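Local coordinates for DUF3501 family protein (Burkholderia pseudomallei K96243, PDB 3FJV), which is of unknown function but forms a two-chain assembly in which each chain joins an antiparallel sheet to a group of long helices, at residues L4-L9 with F65-I70; K17-E22 with M58-K63; A24-H29 with I51-H56; L43-E48 with A187-D192; G110-V115 with A143-R148. One frame throughout, in Å; residues are numbered along the deposited sequence.

Interaction 1. Residues L4-L9 with F65-I70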
# COMPACT_ATOMS: atom_id res chain seq x y z
N LEU A 4 21.42 -8.68 -10.69
CA LEU A 4 21.37 -9.90 -9.90
C LEU A 4 20.65 -10.92 -10.74
O LEU A 4 19.73 -10.55 -11.48
CB LEU A 4 20.58 -9.70 -8.61
CG LEU A 4 21.15 -8.88 -7.46
CD1 LEU A 4 20.11 -8.79 -6.37
CD2 LEU A 4 22.49 -9.47 -6.95
N THR A 5 21.04 -12.17 -10.60
CA THR A 5 20.46 -13.30 -11.30
C THR A 5 20.08 -14.36 -10.27
O THR A 5 20.45 -14.23 -9.09
CB THR A 5 21.51 -13.90 -12.26
OG1 THR A 5 22.42 -14.71 -11.50
CG2 THR A 5 22.30 -12.79 -12.96
N ARG A 6 19.40 -15.42 -10.68
CA ARG A 6 19.04 -16.50 -9.73
C ARG A 6 20.29 -17.07 -9.04
O ARG A 6 20.23 -17.48 -7.89
CB ARG A 6 18.23 -17.62 -10.42
CG ARG A 6 16.80 -17.22 -10.78
CD ARG A 6 15.94 -18.44 -11.09
NE ARG A 6 16.45 -19.22 -12.22
CZ ARG A 6 16.27 -18.92 -13.50
NH1 ARG A 6 15.57 -17.85 -13.88
NH2 ARG A 6 16.79 -19.72 -14.43
N ASP A 7 21.42 -17.09 -9.74
CA ASP A 7 22.69 -17.56 -9.15
C ASP A 7 23.34 -16.61 -8.16
O ASP A 7 24.29 -16.97 -7.46
CB ASP A 7 23.68 -17.83 -10.27
CG ASP A 7 23.19 -18.87 -11.22
OD1 ASP A 7 22.41 -19.78 -10.77
OD2 ASP A 7 23.57 -18.77 -12.40
N SER A 8 22.85 -15.39 -8.10
CA SER A 8 23.32 -14.44 -7.10
C SER A 8 22.68 -14.65 -5.73
O SER A 8 23.10 -14.03 -4.75
CB SER A 8 23.00 -13.01 -7.56
OG SER A 8 23.33 -12.84 -8.92
N LEU A 9 21.64 -15.49 -5.67
CA LEU A 9 20.85 -15.68 -4.47
C LEU A 9 21.17 -16.99 -3.76
O LEU A 9 21.51 -17.98 -4.37
CB LEU A 9 19.37 -15.72 -4.86
CG LEU A 9 18.81 -14.54 -5.63
CD1 LEU A 9 17.32 -14.76 -5.94
CD2 LEU A 9 19.03 -13.24 -4.82
N PHE A 65 10.84 -21.30 -3.90
CA PHE A 65 12.03 -22.01 -4.38
C PHE A 65 11.98 -22.60 -5.79
O PHE A 65 12.87 -23.33 -6.18
CB PHE A 65 12.38 -23.15 -3.39
CG PHE A 65 11.30 -24.14 -3.18
CD1 PHE A 65 10.37 -23.96 -2.18
CD2 PHE A 65 11.22 -25.29 -3.95
CE1 PHE A 65 9.35 -24.91 -1.96
CE2 PHE A 65 10.22 -26.24 -3.73
CZ PHE A 65 9.28 -26.05 -2.75
N ASP A 66 10.92 -22.33 -6.52
CA ASP A 66 10.81 -22.74 -7.87
C ASP A 66 11.36 -21.64 -8.77
O ASP A 66 11.35 -20.45 -8.45
CB ASP A 66 9.34 -23.01 -8.21
CG ASP A 66 8.51 -21.76 -8.20
OD1 ASP A 66 8.32 -21.16 -7.11
OD2 ASP A 66 8.03 -21.35 -9.29
N GLU A 67 11.80 -22.04 -9.95
CA GLU A 67 12.59 -21.15 -10.78
C GLU A 67 11.79 -19.94 -11.28
O GLU A 67 12.29 -18.82 -11.27
CB GLU A 67 13.14 -21.97 -11.92
CG GLU A 67 14.08 -21.32 -12.85
CD GLU A 67 14.35 -22.26 -14.03
OE1 GLU A 67 14.84 -23.40 -13.79
OE2 GLU A 67 14.01 -21.89 -15.18
N ASP A 68 10.56 -20.16 -11.72
CA ASP A 68 9.74 -19.06 -12.21
C ASP A 68 9.40 -18.10 -11.08
O ASP A 68 9.40 -16.89 -11.28
CB ASP A 68 8.46 -19.56 -12.88
CG ASP A 68 8.69 -20.22 -14.22
OD1 ASP A 68 9.80 -20.13 -14.80
OD2 ASP A 68 7.73 -20.86 -14.70
N GLY A 69 9.14 -18.63 -9.88
CA GLY A 69 8.82 -17.81 -8.71
C GLY A 69 9.99 -16.99 -8.20
O GLY A 69 9.82 -15.83 -7.80
N ILE A 70 11.16 -17.60 -8.15
CA ILE A 70 12.38 -16.84 -7.85
C ILE A 70 12.56 -15.72 -8.89
O ILE A 70 12.77 -14.57 -8.54
CB ILE A 70 13.65 -17.73 -7.80
CG1 ILE A 70 13.53 -18.74 -6.63
CG2 ILE A 70 14.89 -16.84 -7.67
CD1 ILE A 70 14.36 -20.01 -6.76
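Arg6 lays its guanidinium over the side chain of Glu67. The closest approach is Arg6 NE to Glu67 CG, 3.2 Å. That carbon sits over one face of the guanidinium, toward its rim. The carboxylate of Glu67 continues nearly parallel to the guanidinium, with 12° between the planes, so the two flat groups stack. Arg6 NH2 and Glu67 OE2 form a long salt bridge of 3.6 Å. Glu67 OE2 sits off the guanidinium plane, so the pair attracts by charge without a directed hydrogen bond. The arginine chain bends at chi3 (-60°), which turns its flat end over the glutamate. Glu67 keeps CG anti to its backbone N (chi1 -174°) and runs extended to meet it. Closer to the backbones the contact is apolar. Ile70 CG2 touches Arg6 CG at 3.7 Å and Leu9 CD1 at 3.6 Å. Leu9 and Ile70 lie alongside, running in opposing senses. The two sides are the short 3-10 turn ahead of helix 12-30 and the first turn of helix 67-77. Asp66 N-caps that helix: Gly69 N gives a bond to Asp66 OD2 of 3.0 Å. Arg6 NH1 also makes a weak hydrogen bond to Gln71. With no hydrogen bond across the segments, the chemistry implies a surface contact held by stacking, a long charge pair and a small apolar patch.

Interaction 2. Residues K17-E22 with M58-K63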
# COMPACT_ATOMS: atom_id res chain seq x y z
N LYS A 17 19.95 -20.18 7.36
CA LYS A 17 21.13 -20.36 8.21
C LYS A 17 21.84 -19.04 8.52
O LYS A 17 22.40 -18.90 9.60
CB LYS A 17 22.12 -21.38 7.61
CG LYS A 17 21.63 -22.84 7.76
CD LYS A 17 22.47 -23.84 6.95
CE LYS A 17 22.30 -25.29 7.45
NZ LYS A 17 21.04 -25.98 7.08
N VAL A 18 21.78 -18.04 7.63
CA VAL A 18 22.46 -16.77 7.92
C VAL A 18 21.50 -15.58 8.21
O VAL A 18 21.94 -14.44 8.31
CB VAL A 18 23.49 -16.39 6.79
CG1 VAL A 18 24.66 -17.41 6.72
CG2 VAL A 18 22.81 -16.19 5.41
N ARG A 19 20.20 -15.84 8.29
CA ARG A 19 19.22 -14.75 8.28
C ARG A 19 19.39 -13.74 9.40
O ARG A 19 19.39 -12.54 9.17
CB ARG A 19 17.82 -15.30 8.26
CG ARG A 19 16.70 -14.24 8.29
CD ARG A 19 15.35 -14.93 8.19
NE ARG A 19 14.32 -13.96 7.95
CZ ARG A 19 13.15 -13.89 8.56
NH1 ARG A 19 12.76 -14.80 9.48
NH2 ARG A 19 12.34 -12.91 8.19
N ARG A 20 19.58 -14.20 10.63
CA ARG A 20 19.72 -13.29 11.72
C ARG A 20 20.98 -12.43 11.57
O ARG A 20 20.98 -11.26 11.85
CB ARG A 20 19.79 -14.06 13.07
CG ARG A 20 18.49 -14.02 13.90
CD ARG A 20 18.78 -14.40 15.38
NE ARG A 20 19.98 -13.76 16.00
CZ ARG A 20 20.07 -12.50 16.49
NH1 ARG A 20 19.05 -11.64 16.42
NH2 ARG A 20 21.23 -12.07 17.03
N GLN A 21 22.05 -13.04 11.12
CA GLN A 21 23.29 -12.31 10.85
C GLN A 21 23.12 -11.27 9.73
O GLN A 21 23.66 -10.15 9.78
CB GLN A 21 24.35 -13.36 10.52
CG GLN A 21 25.75 -12.87 10.29
CD GLN A 21 26.74 -14.03 10.06
OE1 GLN A 21 26.55 -14.86 9.16
NE2 GLN A 21 27.80 -14.08 10.86
N GLU A 22 22.35 -11.64 8.71
CA GLU A 22 22.05 -10.74 7.62
C GLU A 22 21.19 -9.55 8.04
O GLU A 22 21.46 -8.42 7.56
CB GLU A 22 21.36 -11.50 6.48
CG GLU A 22 22.27 -12.49 5.75
CD GLU A 22 23.41 -11.80 5.03
OE1 GLU A 22 24.48 -11.60 5.65
OE2 GLU A 22 23.24 -11.48 3.84
N MSE A 58 11.81 -11.82 0.97
CA MSE A 58 10.59 -12.21 0.31
C MSE A 58 10.50 -13.72 0.07
O MSE A 58 9.49 -14.35 0.40
CB MSE A 58 10.43 -11.50 -1.04
CG MSE A 58 9.07 -11.83 -1.80
SE MSE A 58 7.50 -11.01 -1.12
CE MSE A 58 7.44 -9.41 -2.25
N LEU A 59 11.56 -14.27 -0.52
CA LEU A 59 11.64 -15.70 -0.75
C LEU A 59 11.49 -16.50 0.54
O LEU A 59 10.74 -17.49 0.57
CB LEU A 59 12.93 -16.07 -1.48
CG LEU A 59 13.18 -15.40 -2.84
CD1 LEU A 59 14.59 -15.73 -3.39
CD2 LEU A 59 12.08 -15.73 -3.86
N HIS A 60 12.13 -16.04 1.61
CA HIS A 60 12.09 -16.74 2.90
C HIS A 60 10.65 -16.80 3.51
O HIS A 60 10.13 -17.89 3.87
CB HIS A 60 13.03 -16.09 3.90
CG HIS A 60 12.97 -16.72 5.28
ND1 HIS A 60 13.69 -17.84 5.62
CD2 HIS A 60 12.25 -16.39 6.39
CE1 HIS A 60 13.42 -18.18 6.88
NE2 HIS A 60 12.56 -17.31 7.37
N ILE A 61 10.01 -15.64 3.54
CA ILE A 61 8.71 -15.49 4.16
C ILE A 61 7.63 -16.22 3.34
O ILE A 61 6.77 -16.86 3.93
CB ILE A 61 8.34 -13.99 4.35
CG1 ILE A 61 9.20 -13.39 5.47
CG2 ILE A 61 6.88 -13.87 4.73
CD1 ILE A 61 9.23 -11.78 5.53
N GLU A 62 7.69 -16.10 2.02
CA GLU A 62 6.75 -16.70 1.09
C GLU A 62 7.14 -18.16 0.77
O GLU A 62 6.36 -18.83 0.17
CB GLU A 62 6.62 -15.88 -0.21
CG GLU A 62 6.14 -14.45 0.01
CD GLU A 62 4.77 -14.40 0.62
OE1 GLU A 62 3.85 -14.99 0.03
OE2 GLU A 62 4.60 -13.79 1.70
N LYS A 63 8.29 -18.63 1.27
CA LYS A 63 8.85 -19.96 0.97
C LYS A 63 8.85 -20.29 -0.51
O LYS A 63 8.27 -21.30 -0.93
CB LYS A 63 8.09 -21.05 1.73
CG LYS A 63 8.07 -20.88 3.27
CD LYS A 63 7.29 -22.03 3.92
CE LYS A 63 7.06 -21.85 5.40
NZ LYS A 63 8.33 -21.63 6.06
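This is helix-to-helix packing of 12-30 on 48-62, near the C-terminal end of the second. The contact is a cation-bearing side chain laid over a histidine ring. Arg19 reaches across from helix 12-30 with CG anti to its backbone N (chi1 178°) and the chain extended as far as NE. This brings Arg19 CD over the centre of the His60 ring, 3.8 Å from the ring centroid and 13° off the normal, a CH-pi contact. The guanidinium follows over the same ring. His60 CD2 lies over the centre of the guanidinium, 3.4 Å from Arg19 CZ, and the two planes are 31° apart. Arg19 NH1 comes to 3.3 Å from His60 NE2, but the angle is too poor for a hydrogen bond; His60 NE2 lies over the guanidinium as part of the face-on packing. The polar end of Arg19 is held elsewhere, by a salt bridge from NH2 to Glu57 one turn back on helix 48-62. The His60 side chain also packs on Tyr15 and Ala16. Just beyond, helix 48-62 closes in a Schellman motif with Lys63, of positive phi, as its C-prime residue. Ile61 packs on Glu96 of the second subunit, placing this end of the helix beside the dimer partner. Within the chain, Ile61 CG1 also touches the arginine, 4.2 Å from Arg19 NH2.

Interaction 3. Residues A24-H29 with I51-H56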
# COMPACT_ATOMS: atom_id res chain seq x y z
N ALA A 24 21.23 -7.99 10.85
CA ALA A 24 22.23 -7.08 11.46
C ALA A 24 23.22 -6.45 10.44
O ALA A 24 23.49 -5.24 10.48
CB ALA A 24 23.00 -7.75 12.64
N ARG A 25 23.73 -7.25 9.53
CA ARG A 25 24.67 -6.75 8.52
C ARG A 25 24.01 -5.66 7.68
O ARG A 25 24.61 -4.61 7.37
CB ARG A 25 25.16 -7.87 7.62
CG ARG A 25 26.31 -7.47 6.73
CD ARG A 25 26.84 -8.63 5.95
NE ARG A 25 25.89 -9.16 4.98
CZ ARG A 25 25.73 -8.70 3.74
NH1 ARG A 25 26.45 -7.67 3.31
NH2 ARG A 25 24.85 -9.27 2.93
N VAL A 26 22.78 -5.89 7.30
CA VAL A 26 22.09 -4.98 6.40
C VAL A 26 21.64 -3.70 7.13
O VAL A 26 21.75 -2.61 6.60
CB VAL A 26 20.91 -5.72 5.69
CG1 VAL A 26 19.96 -4.76 4.96
CG2 VAL A 26 21.45 -6.83 4.77
N ILE A 27 21.15 -3.82 8.36
CA ILE A 27 20.93 -2.65 9.20
C ILE A 27 22.15 -1.73 9.28
O ILE A 27 22.03 -0.53 9.11
CB ILE A 27 20.48 -3.07 10.66
CG1 ILE A 27 18.99 -3.48 10.64
CG2 ILE A 27 20.71 -1.90 11.71
CD1 ILE A 27 18.45 -4.14 11.97
N ALA A 28 23.33 -2.31 9.52
CA ALA A 28 24.56 -1.56 9.60
C ALA A 28 24.83 -0.88 8.25
O ALA A 28 25.20 0.30 8.21
CB ALA A 28 25.74 -2.47 9.97
N HIS A 29 24.67 -1.62 7.17
CA HIS A 29 24.88 -1.07 5.82
C HIS A 29 23.96 0.12 5.56
O HIS A 29 24.37 1.13 4.95
CB HIS A 29 24.71 -2.13 4.73
CG HIS A 29 25.00 -1.63 3.35
ND1 HIS A 29 26.29 -1.40 2.89
CD2 HIS A 29 24.17 -1.30 2.32
CE1 HIS A 29 26.23 -0.95 1.64
NE2 HIS A 29 24.96 -0.87 1.27
N ILE A 51 19.05 -4.66 -1.91
CA ILE A 51 18.12 -5.34 -2.84
C ILE A 51 18.18 -6.87 -2.63
O ILE A 51 17.15 -7.51 -2.48
CB ILE A 51 18.36 -4.93 -4.33
CG1 ILE A 51 18.12 -3.41 -4.50
CG2 ILE A 51 17.34 -5.71 -5.25
CD1 ILE A 51 18.62 -2.81 -5.83
N ARG A 52 19.39 -7.44 -2.60
CA ARG A 52 19.60 -8.87 -2.34
C ARG A 52 18.92 -9.34 -1.05
O ARG A 52 18.25 -10.39 -1.03
CB ARG A 52 21.10 -9.16 -2.33
CG ARG A 52 21.53 -10.57 -2.33
CD ARG A 52 22.96 -10.70 -2.87
NE ARG A 52 23.40 -12.08 -2.76
CZ ARG A 52 23.94 -12.63 -1.68
NH1 ARG A 52 24.21 -11.89 -0.60
NH2 ARG A 52 24.22 -13.92 -1.65
N TYR A 53 19.03 -8.54 -0.00
CA TYR A 53 18.36 -8.79 1.25
C TYR A 53 16.84 -8.80 1.10
O TYR A 53 16.17 -9.72 1.57
CB TYR A 53 18.74 -7.72 2.26
CG TYR A 53 18.01 -7.80 3.58
CD1 TYR A 53 18.30 -8.80 4.48
CD2 TYR A 53 17.04 -6.88 3.93
CE1 TYR A 53 17.64 -8.92 5.70
CE2 TYR A 53 16.40 -6.94 5.19
CZ TYR A 53 16.70 -7.97 6.06
OH TYR A 53 16.12 -8.07 7.30
N GLN A 54 16.28 -7.80 0.43
CA GLN A 54 14.86 -7.80 0.29
C GLN A 54 14.38 -9.04 -0.45
O GLN A 54 13.32 -9.58 -0.12
CB GLN A 54 14.38 -6.53 -0.43
CG GLN A 54 14.34 -5.32 0.50
CD GLN A 54 14.15 -4.03 -0.24
OE1 GLN A 54 15.13 -3.25 -0.47
NE2 GLN A 54 12.93 -3.77 -0.63
N ILE A 55 15.10 -9.43 -1.50
CA ILE A 55 14.72 -10.63 -2.28
C ILE A 55 14.82 -11.86 -1.39
O ILE A 55 13.90 -12.67 -1.31
CB ILE A 55 15.54 -10.81 -3.58
CG1 ILE A 55 15.29 -9.66 -4.56
CG2 ILE A 55 15.19 -12.15 -4.24
CD1 ILE A 55 16.39 -9.53 -5.59
N HIS A 56 15.92 -11.98 -0.67
CA HIS A 56 16.06 -13.10 0.25
C HIS A 56 14.89 -13.16 1.26
O HIS A 56 14.32 -14.23 1.54
CB HIS A 56 17.40 -13.00 0.98
CG HIS A 56 18.60 -13.45 0.18
ND1 HIS A 56 19.86 -12.96 0.42
CD2 HIS A 56 18.74 -14.41 -0.76
CE1 HIS A 56 20.73 -13.60 -0.35
NE2 HIS A 56 20.09 -14.49 -1.06
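Arg52 meets Arg25 across the two helices, with Arg52 NH1 4.4 Å from Arg25 NH2. The nitrogen of Arg25 lies at the edge of the Arg52 guanidinium, near its plane. These are like charges, but each group has a partner of its own. Arg25 forms a salt bridge with Glu22, and Arg52 NE is hydrogen-bonded to the backbone oxygen of Ser8. Tyr53 comes next and carries the apolar part of the contact. Its CG is anti to the backbone N (chi1 175°), and the ring projects toward helix 12-30. Val26 meets it there with both methyls. Val26 CG1 lies over one face of the ring, offset toward the rim, 4.1 Å from the centroid and 25° off the normal, a CH-pi contact. Val26 CG2 sits nearer the root of the ring, 3.7 Å from Tyr53 CD1. This is helix-to-helix packing between 12-30 and 48-62, which are joined in the chain by the hairpin of strands 34-37 and 41-45. The hydroxyl of Tyr53 is hydrogen-bonded to His23, which ties the far end of the ring to helix 12-30 as well. At the end of the segment, His56 brings its CE1 over one face of the Arg52 guanidinium, 3.6 Å from its plane and over its centre. The His56 ring also stacks with Tyr15, and its NE2 is hydrogen-bonded to Leu10 N.

Interaction 4. Residues L43-E48 with A187-D192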
# COMPACT_ATOMS: atom_id res chain seq x y z
N LEU A 43 13.71 7.95 2.92
CA LEU A 43 14.22 7.41 1.65
C LEU A 43 15.35 6.44 1.97
O LEU A 43 16.22 6.73 2.78
CB LEU A 43 14.85 8.50 0.75
CG LEU A 43 14.08 9.39 -0.21
CD1 LEU A 43 15.07 10.24 -0.95
CD2 LEU A 43 13.27 8.57 -1.20
N LEU A 44 15.33 5.28 1.32
CA LEU A 44 16.45 4.35 1.34
C LEU A 44 16.98 4.26 -0.04
O LEU A 44 16.29 3.79 -0.96
CB LEU A 44 16.06 2.97 1.86
CG LEU A 44 17.24 1.98 2.00
CD1 LEU A 44 18.11 2.35 3.20
CD2 LEU A 44 16.66 0.56 2.13
N PHE A 45 18.23 4.72 -0.22
CA PHE A 45 18.91 4.55 -1.49
C PHE A 45 19.35 3.11 -1.65
O PHE A 45 20.05 2.56 -0.79
CB PHE A 45 20.06 5.54 -1.62
CG PHE A 45 19.60 6.91 -1.84
CD1 PHE A 45 19.33 7.34 -3.14
CD2 PHE A 45 19.30 7.76 -0.76
CE1 PHE A 45 18.87 8.64 -3.39
CE2 PHE A 45 18.83 9.05 -0.97
CZ PHE A 45 18.57 9.50 -2.31
N GLU A 46 18.90 2.49 -2.72
CA GLU A 46 19.03 1.04 -2.90
C GLU A 46 20.31 0.64 -3.62
O GLU A 46 20.76 1.31 -4.58
CB GLU A 46 17.80 0.47 -3.61
CG GLU A 46 16.49 0.79 -2.94
CD GLU A 46 16.09 -0.15 -1.77
OE1 GLU A 46 16.86 -1.10 -1.46
OE2 GLU A 46 14.95 0.00 -1.24
N ASP A 47 20.93 -0.45 -3.16
CA ASP A 47 22.12 -1.01 -3.82
C ASP A 47 22.09 -2.55 -3.77
O ASP A 47 21.06 -3.13 -3.42
CB ASP A 47 23.42 -0.41 -3.20
CG ASP A 47 23.60 -0.77 -1.70
OD1 ASP A 47 22.95 -1.76 -1.24
OD2 ASP A 47 24.40 -0.08 -0.99
N GLU A 48 23.18 -3.21 -4.19
CA GLU A 48 23.20 -4.68 -4.22
C GLU A 48 22.83 -5.28 -2.84
O GLU A 48 22.07 -6.25 -2.73
CB GLU A 48 24.56 -5.20 -4.68
CG GLU A 48 24.56 -6.74 -4.87
CD GLU A 48 25.89 -7.31 -5.25
OE1 GLU A 48 26.93 -6.73 -4.90
OE2 GLU A 48 25.90 -8.43 -5.77
N ALA A 187 28.71 9.98 -0.16
CA ALA A 187 29.89 9.23 -0.66
C ALA A 187 29.48 7.81 -1.11
O ALA A 187 29.90 7.36 -2.16
CB ALA A 187 31.03 9.18 0.39
N SER A 188 28.61 7.17 -0.36
CA SER A 188 28.11 5.87 -0.72
C SER A 188 27.30 5.92 -2.03
O SER A 188 27.48 5.06 -2.92
CB SER A 188 27.26 5.32 0.42
OG SER A 188 26.72 4.06 0.08
N LEU A 189 26.49 6.95 -2.17
CA LEU A 189 25.66 7.13 -3.36
C LEU A 189 26.53 7.36 -4.62
O LEU A 189 26.23 6.87 -5.73
CB LEU A 189 24.63 8.26 -3.15
CG LEU A 189 23.22 8.07 -2.53
CD1 LEU A 189 23.19 7.08 -1.37
CD2 LEU A 189 22.57 9.44 -2.09
N ALA A 190 27.58 8.15 -4.48
CA ALA A 190 28.49 8.42 -5.57
C ALA A 190 29.00 7.10 -6.20
O ALA A 190 29.14 7.01 -7.41
CB ALA A 190 29.66 9.31 -5.09
N GLY A 191 29.22 6.09 -5.37
CA GLY A 191 29.71 4.81 -5.82
C GLY A 191 28.73 4.00 -6.66
O GLY A 191 29.15 3.06 -7.31
N ASP A 192 27.44 4.33 -6.62
CA ASP A 192 26.46 3.68 -7.45
C ASP A 192 26.55 4.06 -8.95
O ASP A 192 25.91 3.41 -9.78
CB ASP A 192 25.04 4.12 -7.05
CG ASP A 192 24.60 3.65 -5.66
OD1 ASP A 192 25.32 2.84 -4.98
OD2 ASP A 192 23.51 4.14 -5.25
O HOH W 1 20.78 3.95 -5.85
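Phe45 turns one ring face to Leu189, whose CD2 sits over the ring centre, 3.7 Å from the centroid and 3° off the normal. This CH-pi contact packs helix 183-190 against strand 41-45 of the eight-stranded antiparallel sheet. The two side chains cross at about a right angle. The other methyl, Leu189 CD1, reaches past the ring to 3.5 Å from Phe45 CB, so the leucine straddles the root and the face of the phenylalanine. Val35 and Ala89, on the flanking strands, also touch Phe45. Beyond this buried pair the contact becomes polar. Asp192 carries a salt bridge from OD2 to Arg33, whose NE is also hydrogen-bonded to Phe45 O. Asp47 N-caps the following helix and is hydrogen-bonded through OD2 to His29. Its CB lies 4.2 Å from Asp192 OD1. A water bridges the two segments, hydrogen-bonded to Glu46 O (2.9 Å) and to Asp192 OD2 (2.8 Å).

Interaction 5. Residues G110-V115 with A143-R148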
# COMPACT_ATOMS: atom_id res chain seq x y z
N GLY A 110 0.63 12.61 -4.91
CA GLY A 110 1.62 13.15 -5.85
C GLY A 110 2.92 13.56 -5.19
O GLY A 110 3.82 14.04 -5.86
N ILE A 111 3.07 13.35 -3.89
CA ILE A 111 4.35 13.72 -3.22
C ILE A 111 5.57 13.01 -3.79
O ILE A 111 6.67 13.58 -3.83
CB ILE A 111 4.27 13.52 -1.68
CG1 ILE A 111 5.41 14.27 -1.00
CG2 ILE A 111 4.25 12.02 -1.28
CD1 ILE A 111 5.25 14.41 0.52
N GLU A 112 5.41 11.78 -4.23
CA GLU A 112 6.52 11.02 -4.82
C GLU A 112 7.15 11.68 -6.05
O GLU A 112 8.27 11.34 -6.40
CB GLU A 112 6.09 9.60 -5.14
CG GLU A 112 5.07 9.44 -6.30
CD GLU A 112 3.61 9.71 -5.88
OE1 GLU A 112 3.39 10.21 -4.77
OE2 GLU A 112 2.70 9.41 -6.65
N ASP A 113 6.42 12.59 -6.69
CA ASP A 113 6.89 13.35 -7.86
C ASP A 113 7.59 14.67 -7.46
O ASP A 113 8.14 15.32 -8.32
CB ASP A 113 5.70 13.81 -8.74
CG ASP A 113 4.82 12.69 -9.17
OD1 ASP A 113 5.34 11.60 -9.44
OD2 ASP A 113 3.59 12.93 -9.31
N ARG A 114 7.52 15.06 -6.18
CA ARG A 114 7.94 16.40 -5.72
C ARG A 114 9.19 16.37 -4.84
O ARG A 114 9.64 17.40 -4.39
CB ARG A 114 6.81 17.09 -4.98
CG ARG A 114 5.49 17.16 -5.70
CD ARG A 114 5.61 17.61 -7.13
NE ARG A 114 6.37 18.85 -7.31
CZ ARG A 114 6.59 19.42 -8.49
NH1 ARG A 114 6.08 18.90 -9.58
NH2 ARG A 114 7.30 20.54 -8.58
N VAL A 115 9.77 15.19 -4.68
CA VAL A 115 11.04 15.00 -3.98
C VAL A 115 12.15 15.23 -4.97
O VAL A 115 12.18 14.65 -6.02
CB VAL A 115 11.17 13.57 -3.37
CG1 VAL A 115 12.64 13.30 -2.91
CG2 VAL A 115 10.15 13.39 -2.22
N ALA A 143 1.79 4.08 0.81
CA ALA A 143 2.79 4.59 1.73
C ALA A 143 4.19 4.28 1.19
O ALA A 143 5.18 4.65 1.84
CB ALA A 143 2.60 3.96 3.13
N VAL A 144 4.30 3.53 0.08
CA VAL A 144 5.63 3.11 -0.46
C VAL A 144 5.73 3.40 -1.96
O VAL A 144 4.89 2.99 -2.72
CB VAL A 144 5.95 1.64 -0.18
CG1 VAL A 144 7.36 1.26 -0.69
CG2 VAL A 144 5.85 1.34 1.33
N HIS A 145 6.80 4.08 -2.37
CA HIS A 145 7.02 4.41 -3.78
C HIS A 145 8.45 4.06 -4.16
O HIS A 145 9.34 4.05 -3.32
CB HIS A 145 6.80 5.90 -3.98
CG HIS A 145 5.39 6.33 -3.72
ND1 HIS A 145 4.43 6.33 -4.71
CD2 HIS A 145 4.78 6.77 -2.59
CE1 HIS A 145 3.27 6.74 -4.19
NE2 HIS A 145 3.47 7.04 -2.92
N PHE A 146 8.66 3.70 -5.42
CA PHE A 146 9.99 3.42 -5.96
C PHE A 146 10.41 4.61 -6.81
O PHE A 146 9.70 5.00 -7.76
CB PHE A 146 9.92 2.15 -6.81
CG PHE A 146 9.72 0.86 -6.03
CD1 PHE A 146 9.83 0.79 -4.64
CD2 PHE A 146 9.49 -0.35 -6.73
CE1 PHE A 146 9.67 -0.40 -3.95
CE2 PHE A 146 9.32 -1.55 -6.04
CZ PHE A 146 9.43 -1.56 -4.62
N LEU A 147 11.51 5.27 -6.43
CA LEU A 147 11.94 6.48 -7.11
C LEU A 147 13.25 6.26 -7.91
O LEU A 147 14.14 5.45 -7.51
CB LEU A 147 12.14 7.61 -6.12
CG LEU A 147 11.04 7.96 -5.12
CD1 LEU A 147 11.46 9.21 -4.27
CD2 LEU A 147 9.71 8.13 -5.76
N ARG A 148 13.39 7.02 -9.01
CA ARG A 148 14.59 7.04 -9.83
C ARG A 148 15.04 8.51 -9.95
O ARG A 148 14.25 9.35 -10.27
CB ARG A 148 14.26 6.48 -11.22
CG ARG A 148 15.26 6.70 -12.31
CD ARG A 148 14.95 5.84 -13.55
NE ARG A 148 13.89 6.33 -14.43
CZ ARG A 148 14.06 7.26 -15.37
NH1 ARG A 148 15.24 7.87 -15.51
NH2 ARG A 148 13.03 7.63 -16.14
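Glu112 places CG between its backbone N and carbonyl carbon (chi1 69°) and bends again at chi2 (-81°), which folds the carboxylate over the His145 ring. His145, with CG anti to its carbonyl carbon (chi1 -65°), turns a ring face to the glutamate. Glu112 CB lies over that face toward the rim, 3.8 Å from the centroid, a CH-pi contact. Further out, Glu112 CD comes to 3.4 Å from His145 CE1. Carboxylate and ring are stacked, their planes nearly parallel, and no hydrogen bond joins them. The ring's ND1 is instead hydrogen-bonded to Asp130. The contact packs the 3-10 turn before strand 115-119 against strand 144-150 of the large antiparallel sheet. Two residues along that strand, Leu147 points to the same side. Leu147 CD2 lies 3.6 Å from Glu112 O, a buried carbonyl oxygen with no hydrogen-bonding partner in the model. Leu147 also packs on Ala127 and Ala129 of the adjacent strand, while its CD1 is 4.5 Å from Val115 CB.

Interactions 1, 2 and 3 belong to the helical part and touch one another. Interactions 2 and 3 join the same helices, 12-30 and 48-62, with centres about 10 Å apart. Interaction 1 adds the N-terminal turn and helix 67-77, meeting interaction 2 through Leu9 and Leu59. Interaction 4 packs helix 183-190 on the sheet where strand 41-45 leads into helix 48-62, and a hydrogen bond between His29 and Asp47 links it to interaction 3. Interaction 5 reaches the same sheet, with Leu43 packed on Leu147. It follows interactions 1 to 3 along the chain but falls between the segments of interaction 4. Interactions 2 and 5, with centres about 28 Å apart, both border the second subunit.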